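Local coordinates for oxysterol-binding protein homolog 3 (PDB 4IC4), which carries lipids between membranes in a hydrophobic pocket, its OSBP-related domain binding sterols and phospholipids such as phosphatidylinositol 4-phosphate, at residues A[119-131]-A[316-330]. Residues are numbered along the deposited sequence; the frame is centred on the assembly and turned at random.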
loop_
_atom_site.group_PDB
_atom_site.type_symbol
_atom_site.label_atom_id
_atom_site.label_comp_id
_atom_site.label_asym_id
_atom_site.label_seq_id
_atom_site.Cartn_x
_atom_site.Cartn_y
_atom_site.Cartn_z
ATOM N N PRO A 119 0.876 2.746 9.852
ATOM C CA PRO A 119 1.074 1.301 10.006
ATOM C C PRO A 119 2.353 0.990 10.776
ATOM O O PRO A 119 3.229 1.843 10.915
ATOM C CB PRO A 119 1.171 0.804 8.563
ATOM C CG PRO A 119 0.397 1.829 7.783
ATOM C CD PRO A 119 0.827 3.124 8.430
ATOM N N PHE A 120 2.446 -0.233 11.288
ATOM C CA PHE A 120 3.646 -0.672 11.992
ATOM C C PHE A 120 4.773 -0.801 10.974
ATOM O O PHE A 120 4.543 -1.219 9.832
ATOM C CB PHE A 120 3.445 -2.057 12.600
ATOM C CG PHE A 120 2.658 -2.070 13.877
ATOM C CD1 PHE A 120 3.279 -2.398 15.079
ATOM C CD2 PHE A 120 1.292 -1.823 13.873
ATOM C CE1 PHE A 120 2.548 -2.486 16.259
ATOM C CE2 PHE A 120 0.551 -1.909 15.048
ATOM C CZ PHE A 120 1.182 -2.244 16.245
ATOM N N ASN A 121 5.990 -0.450 11.378
ATOM C CA ASN A 121 7.140 -0.600 10.496
ATOM C C ASN A 121 7.465 -2.090 10.449
ATOM O O ASN A 121 7.663 -2.724 11.483
ATOM C CB ASN A 121 8.355 0.150 11.047
ATOM C CG ASN A 121 8.167 1.647 11.040
ATOM O OD1 ASN A 121 7.878 2.240 10.005
ATOM N ND2 ASN A 121 8.338 2.271 12.201
ATOM N N PRO A 122 7.510 -2.678 9.248
ATOM C CA PRO A 122 7.826 -4.106 9.188
ATOM C C PRO A 122 9.269 -4.345 9.619
ATOM O O PRO A 122 10.093 -3.433 9.614
ATOM C CB PRO A 122 7.627 -4.446 7.713
ATOM C CG PRO A 122 6.670 -3.397 7.227
ATOM C CD PRO A 122 7.157 -2.154 7.919
ATOM N N LEU A 123 9.564 -5.579 9.999
ATOM C CA LEU A 123 10.917 -5.938 10.379
ATOM C C LEU A 123 11.630 -6.350 9.094
ATOM O O LEU A 123 10.987 -6.743 8.123
ATOM C CB LEU A 123 10.899 -7.131 11.335
ATOM C CG LEU A 123 10.125 -6.921 12.634
ATOM C CD1 LEU A 123 10.060 -8.234 13.402
ATOM C CD2 LEU A 123 10.798 -5.832 13.465
ATOM N N LEU A 124 12.950 -6.233 9.067
ATOM C CA LEU A 124 13.680 -6.677 7.896
ATOM C C LEU A 124 13.357 -8.170 7.738
ATOM O O LEU A 124 13.387 -8.927 8.710
ATOM C CB LEU A 124 15.183 -6.480 8.098
ATOM C CG LEU A 124 16.097 -7.006 6.991
ATOM C CD1 LEU A 124 15.812 -6.299 5.675
ATOM C CD2 LEU A 124 17.540 -6.773 7.409
ATOM N N ALA A 125 13.031 -8.575 6.515
ATOM C CA ALA A 125 12.705 -9.963 6.188
ATOM C C ALA A 125 11.271 -10.349 6.535
ATOM O O ALA A 125 10.869 -11.495 6.337
ATOM C CB ALA A 125 13.696 -10.923 6.851
ATOM N N GLU A 126 10.507 -9.404 7.073
ATOM C CA GLU A 126 9.103 -9.672 7.352
ATOM C C GLU A 126 8.454 -9.791 5.967
ATOM O O GLU A 126 8.888 -9.147 5.006
ATOM C CB GLU A 126 8.477 -8.507 8.132
ATOM C CG GLU A 126 6.979 -8.650 8.396
ATOM C CD GLU A 126 6.448 -7.582 9.341
ATOM O OE1 GLU A 126 5.246 -7.249 9.261
ATOM O OE2 GLU A 126 7.232 -7.079 10.174
ATOM N N THR A 127 7.414 -10.606 5.867
ATOM C CA THR A 127 6.731 -10.801 4.600
ATOM C C THR A 127 5.230 -10.640 4.766
ATOM O O THR A 127 4.715 -10.584 5.882
ATOM C CB THR A 127 6.986 -12.222 4.047
ATOM O OG1 THR A 127 6.598 -13.192 5.030
ATOM C CG2 THR A 127 8.451 -12.409 3.697
ATOM N N PHE A 128 4.536 -10.525 3.648
ATOM C CA PHE A 128 3.089 -10.464 3.683
ATOM C C PHE A 128 2.565 -11.006 2.376
ATOM O O PHE A 128 2.856 -10.476 1.308
ATOM C CB PHE A 128 2.550 -9.049 3.889
ATOM C CG PHE A 128 1.049 -8.976 3.846
ATOM C CD1 PHE A 128 0.279 -9.642 4.797
ATOM C CD2 PHE A 128 0.402 -8.278 2.830
ATOM C CE1 PHE A 128 -1.116 -9.617 4.736
ATOM C CE2 PHE A 128 -0.992 -8.246 2.758
ATOM C CZ PHE A 128 -1.757 -8.919 3.714
ATOM N N GLU A 129 1.815 -12.095 2.461
ATOM C CA GLU A 129 1.224 -12.680 1.274
ATOM C C GLU A 129 -0.251 -12.311 1.276
ATOM O O GLU A 129 -0.842 -12.067 2.332
ATOM C CB GLU A 129 1.343 -14.207 1.285
ATOM C CG GLU A 129 0.509 -14.886 2.375
ATOM C CD GLU A 129 0.254 -16.361 2.094
ATOM O OE1 GLU A 129 -0.928 -16.755 2.059
ATOM O OE2 GLU A 129 1.222 -17.125 1.915
ATOM N N LEU A 130 -0.839 -12.265 0.090
ATOM C CA LEU A 130 -2.254 -11.962 -0.038
ATOM C C LEU A 130 -2.808 -12.669 -1.258
ATOM O O LEU A 130 -2.522 -12.297 -2.399
ATOM C CB LEU A 130 -2.493 -10.452 -0.154
ATOM C CG LEU A 130 -3.971 -10.062 -0.292
ATOM C CD1 LEU A 130 -4.754 -10.492 0.948
ATOM C CD2 LEU A 130 -4.083 -8.565 -0.500
ATOM N N ILE A 131 -3.588 -13.714 -1.004
ATOM C CA ILE A 131 -4.215 -14.482 -2.063
ATOM C C ILE A 131 -5.688 -14.099 -2.102
ATOM O O ILE A 131 -6.410 -14.283 -1.117
ATOM C CB ILE A 131 -4.114 -15.995 -1.793
ATOM C CG1 ILE A 131 -2.645 -16.430 -1.797
ATOM C CG2 ILE A 131 -4.903 -16.761 -2.848
ATOM C CD1 ILE A 131 -2.432 -17.870 -1.369
ATOM N N LEU A 316 1.503 -20.340 6.234
ATOM C CA LEU A 316 2.396 -19.190 6.284
ATOM C C LEU A 316 3.794 -19.449 6.814
ATOM O O LEU A 316 4.009 -20.341 7.633
ATOM C CB LEU A 316 1.779 -18.091 7.152
ATOM C CG LEU A 316 0.401 -17.535 6.794
ATOM C CD1 LEU A 316 -0.056 -16.605 7.912
ATOM C CD2 LEU A 316 0.465 -16.801 5.454
ATOM N N PRO A 317 4.776 -18.680 6.324
ATOM C CA PRO A 317 6.156 -18.820 6.786
ATOM C C PRO A 317 6.141 -18.095 8.139
ATOM O O PRO A 317 5.198 -17.366 8.442
ATOM C CB PRO A 317 6.949 -18.058 5.731
ATOM C CG PRO A 317 6.000 -16.964 5.345
ATOM C CD PRO A 317 4.686 -17.708 5.220
ATOM N N PRO A 318 7.176 -18.277 8.961
ATOM C CA PRO A 318 7.223 -17.621 10.273
ATOM C C PRO A 318 7.223 -16.096 10.233
ATOM O O PRO A 318 6.983 -15.444 11.248
ATOM C CB PRO A 318 8.525 -18.148 10.875
ATOM C CG PRO A 318 8.690 -19.485 10.226
ATOM C CD PRO A 318 8.293 -19.221 8.800
ATOM N N THR A 319 7.462 -15.544 9.050
ATOM C CA THR A 319 7.604 -14.105 8.858
ATOM C C THR A 319 6.405 -13.255 8.432
ATOM O O THR A 319 6.536 -12.035 8.320
ATOM C CB THR A 319 8.713 -13.853 7.818
ATOM O OG1 THR A 319 8.369 -14.533 6.605
ATOM C CG2 THR A 319 10.063 -14.385 8.312
ATOM N N ASP A 320 5.248 -13.863 8.190
ATOM C CA ASP A 320 4.100 -13.082 7.729
ATOM C C ASP A 320 3.606 -12.057 8.750
ATOM O O ASP A 320 3.589 -12.321 9.957
ATOM C CB ASP A 320 2.954 -14.020 7.347
ATOM C CG ASP A 320 1.896 -13.336 6.495
ATOM O OD1 ASP A 320 2.083 -13.233 5.264
ATOM O OD2 ASP A 320 0.872 -12.899 7.058
ATOM N N SER A 321 3.196 -10.887 8.267
ATOM C CA SER A 321 2.696 -9.832 9.151
ATOM C C SER A 321 1.530 -10.305 10.019
ATOM O O SER A 321 1.328 -9.794 11.120
ATOM C CB SER A 321 2.244 -8.617 8.338
ATOM O OG SER A 321 3.326 -8.011 7.653
ATOM N N ARG A 322 0.760 -11.271 9.528
ATOM C CA ARG A 322 -0.374 -11.783 10.299
ATOM C C ARG A 322 0.075 -12.505 11.564
ATOM O O ARG A 322 -0.738 -12.761 12.453
ATOM C CB ARG A 322 -1.203 -12.760 9.467
ATOM C CG ARG A 322 -1.849 -12.171 8.227
ATOM C CD ARG A 322 -2.651 -13.240 7.514
ATOM N NE ARG A 322 -3.230 -12.773 6.257
ATOM C CZ ARG A 322 -2.556 -12.643 5.119
ATOM N NH1 ARG A 322 -1.264 -12.942 5.064
ATOM N NH2 ARG A 322 -3.183 -12.227 4.025
ATOM N N LEU A 323 1.360 -12.838 11.642
ATOM C CA LEU A 323 1.877 -13.550 12.801
ATOM C C LEU A 323 2.559 -12.638 13.817
ATOM O O LEU A 323 3.042 -13.104 14.852
ATOM C CB LEU A 323 2.832 -14.661 12.344
ATOM C CG LEU A 323 2.201 -15.678 11.382
ATOM C CD1 LEU A 323 3.219 -16.750 11.009
ATOM C CD2 LEU A 323 0.966 -16.304 12.024
ATOM N N ARG A 324 2.599 -11.338 13.539
ATOM C CA ARG A 324 3.224 -10.406 14.474
ATOM C C ARG A 324 2.375 -10.250 15.727
ATOM O O ARG A 324 1.190 -9.910 15.658
ATOM C CB ARG A 324 3.461 -9.043 13.820
ATOM C CG ARG A 324 4.719 -9.039 12.978
ATOM C CD ARG A 324 5.129 -7.663 12.519
ATOM N NE ARG A 324 5.334 -6.710 13.606
ATOM C CZ ARG A 324 5.999 -5.569 13.453
ATOM N NH1 ARG A 324 6.522 -5.268 12.271
ATOM N NH2 ARG A 324 6.121 -4.715 14.458
ATOM N N PRO A 325 2.979 -10.486 16.895
ATOM C CA PRO A 325 2.262 -10.378 18.168
ATOM C C PRO A 325 1.857 -8.981 18.599
ATOM O O PRO A 325 0.818 -8.809 19.242
ATOM C CB PRO A 325 3.219 -11.038 19.159
ATOM C CG PRO A 325 4.553 -10.720 18.595
ATOM C CD PRO A 325 4.357 -10.960 17.107
ATOM N N ASP A 326 2.664 -7.983 18.260
ATOM C CA ASP A 326 2.323 -6.625 18.646
ATOM C C ASP A 326 1.131 -6.125 17.838
ATOM O O ASP A 326 0.203 -5.528 18.391
ATOM C CB ASP A 326 3.536 -5.691 18.504
ATOM C CG ASP A 326 4.219 -5.774 17.143
ATOM O OD1 ASP A 326 3.948 -6.698 16.341
ATOM O OD2 ASP A 326 5.069 -4.895 16.888
ATOM N N ILE A 327 1.135 -6.393 16.538
ATOM C CA ILE A 327 0.025 -5.971 15.699
ATOM C C ILE A 327 -1.254 -6.693 16.129
ATOM O O ILE A 327 -2.322 -6.083 16.210
ATOM C CB ILE A 327 0.291 -6.272 14.204
ATOM C CG1 ILE A 327 1.546 -5.525 13.732
ATOM C CG2 ILE A 327 -0.934 -5.877 13.370
ATOM C CD1 ILE A 327 1.829 -5.651 12.233
ATOM N N ARG A 328 -1.142 -7.988 16.418
ATOM C CA ARG A 328 -2.305 -8.774 16.824
ATOM C C ARG A 328 -2.879 -8.317 18.161
ATOM O O ARG A 328 -4.089 -8.139 18.292
ATOM C CB ARG A 328 -1.949 -10.263 16.905
ATOM C CG ARG A 328 -3.144 -11.164 17.198
ATOM C CD ARG A 328 -4.154 -11.120 16.064
ATOM N NE ARG A 328 -3.559 -11.579 14.814
ATOM C CZ ARG A 328 -4.113 -11.431 13.615
ATOM N NH1 ARG A 328 -5.289 -10.830 13.488
ATOM N NH2 ARG A 328 -3.490 -11.886 12.539
ATOM N N ALA A 329 -2.012 -8.127 19.148
ATOM C CA ALA A 329 -2.461 -7.687 20.462
ATOM C C ALA A 329 -3.134 -6.320 20.357
ATOM O O ALA A 329 -4.168 -6.079 20.983
ATOM C CB ALA A 329 -1.281 -7.627 21.422
ATOM N N TYR A 330 -2.548 -5.437 19.552
ATOM C CA TYR A 330 -3.079 -4.090 19.355
ATOM C C TYR A 330 -4.444 -4.159 18.679
ATOM O O TYR A 330 -5.375 -3.446 19.058
ATOM C CB TYR A 330 -2.114 -3.273 18.489
ATOM C CG TYR A 330 -2.447 -1.801 18.395
ATOM C CD1 TYR A 330 -2.439 -0.991 19.531
ATOM C CD2 TYR A 330 -2.731 -1.208 17.165
ATOM C CE1 TYR A 330 -2.701 0.374 19.444
ATOM C CE2 TYR A 330 -2.996 0.156 17.066
ATOM C CZ TYR A 330 -2.976 0.941 18.208
ATOM O OH TYR A 330 -3.207 2.293 18.108
HETATM O O HOH W 1 7.521 -2.174 14.183
HETATM O O HOH W 2 4.317 -14.339 4.202
#
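F120 lays one ring face over I327, whose CG1 sits 3.6 Å from the ring centroid in a CH-pi contact, and turns its edge to the face of Y330, the planes 72° apart. A flat ring suits the place because its face takes the I327 methylene while its edge meets Y330 three residues on along the helix. Beside it R324 is long enough to reach N121 and E126 while holding D326 of its own segment: NE and NH2 grip the two D326 oxygens side-on, while NH1 reaches N121 O (2.9 Å) and the syn lone pair of E126 OE2 (2.9 Å). That oxygen also accepts L123 N, and S321 OG binds the anti lone pair of E126 OE1 at 2.6 Å. Further on, T127 N to T319 O and S321 N to T127 O flank D320 and bridge it to T127, whose OG1 pairs with T319 OG1 (2.7 Å). D320 OD1 accepts from E129 N (3.0 Å); R322, its NH1 salt-bridged to D320 OD2, holds E129 O end-on with NH1 and NH2, F128 CE1 lying over the rim of one guanidinium face. Thus strand 127-132 and the turn before it, where L124 N bonds Q349 of the phosphoinositide site, are tied to the polypeptide entering helix 325-331, and the buried charges of E126, R324 and D326 probably stabilise one another.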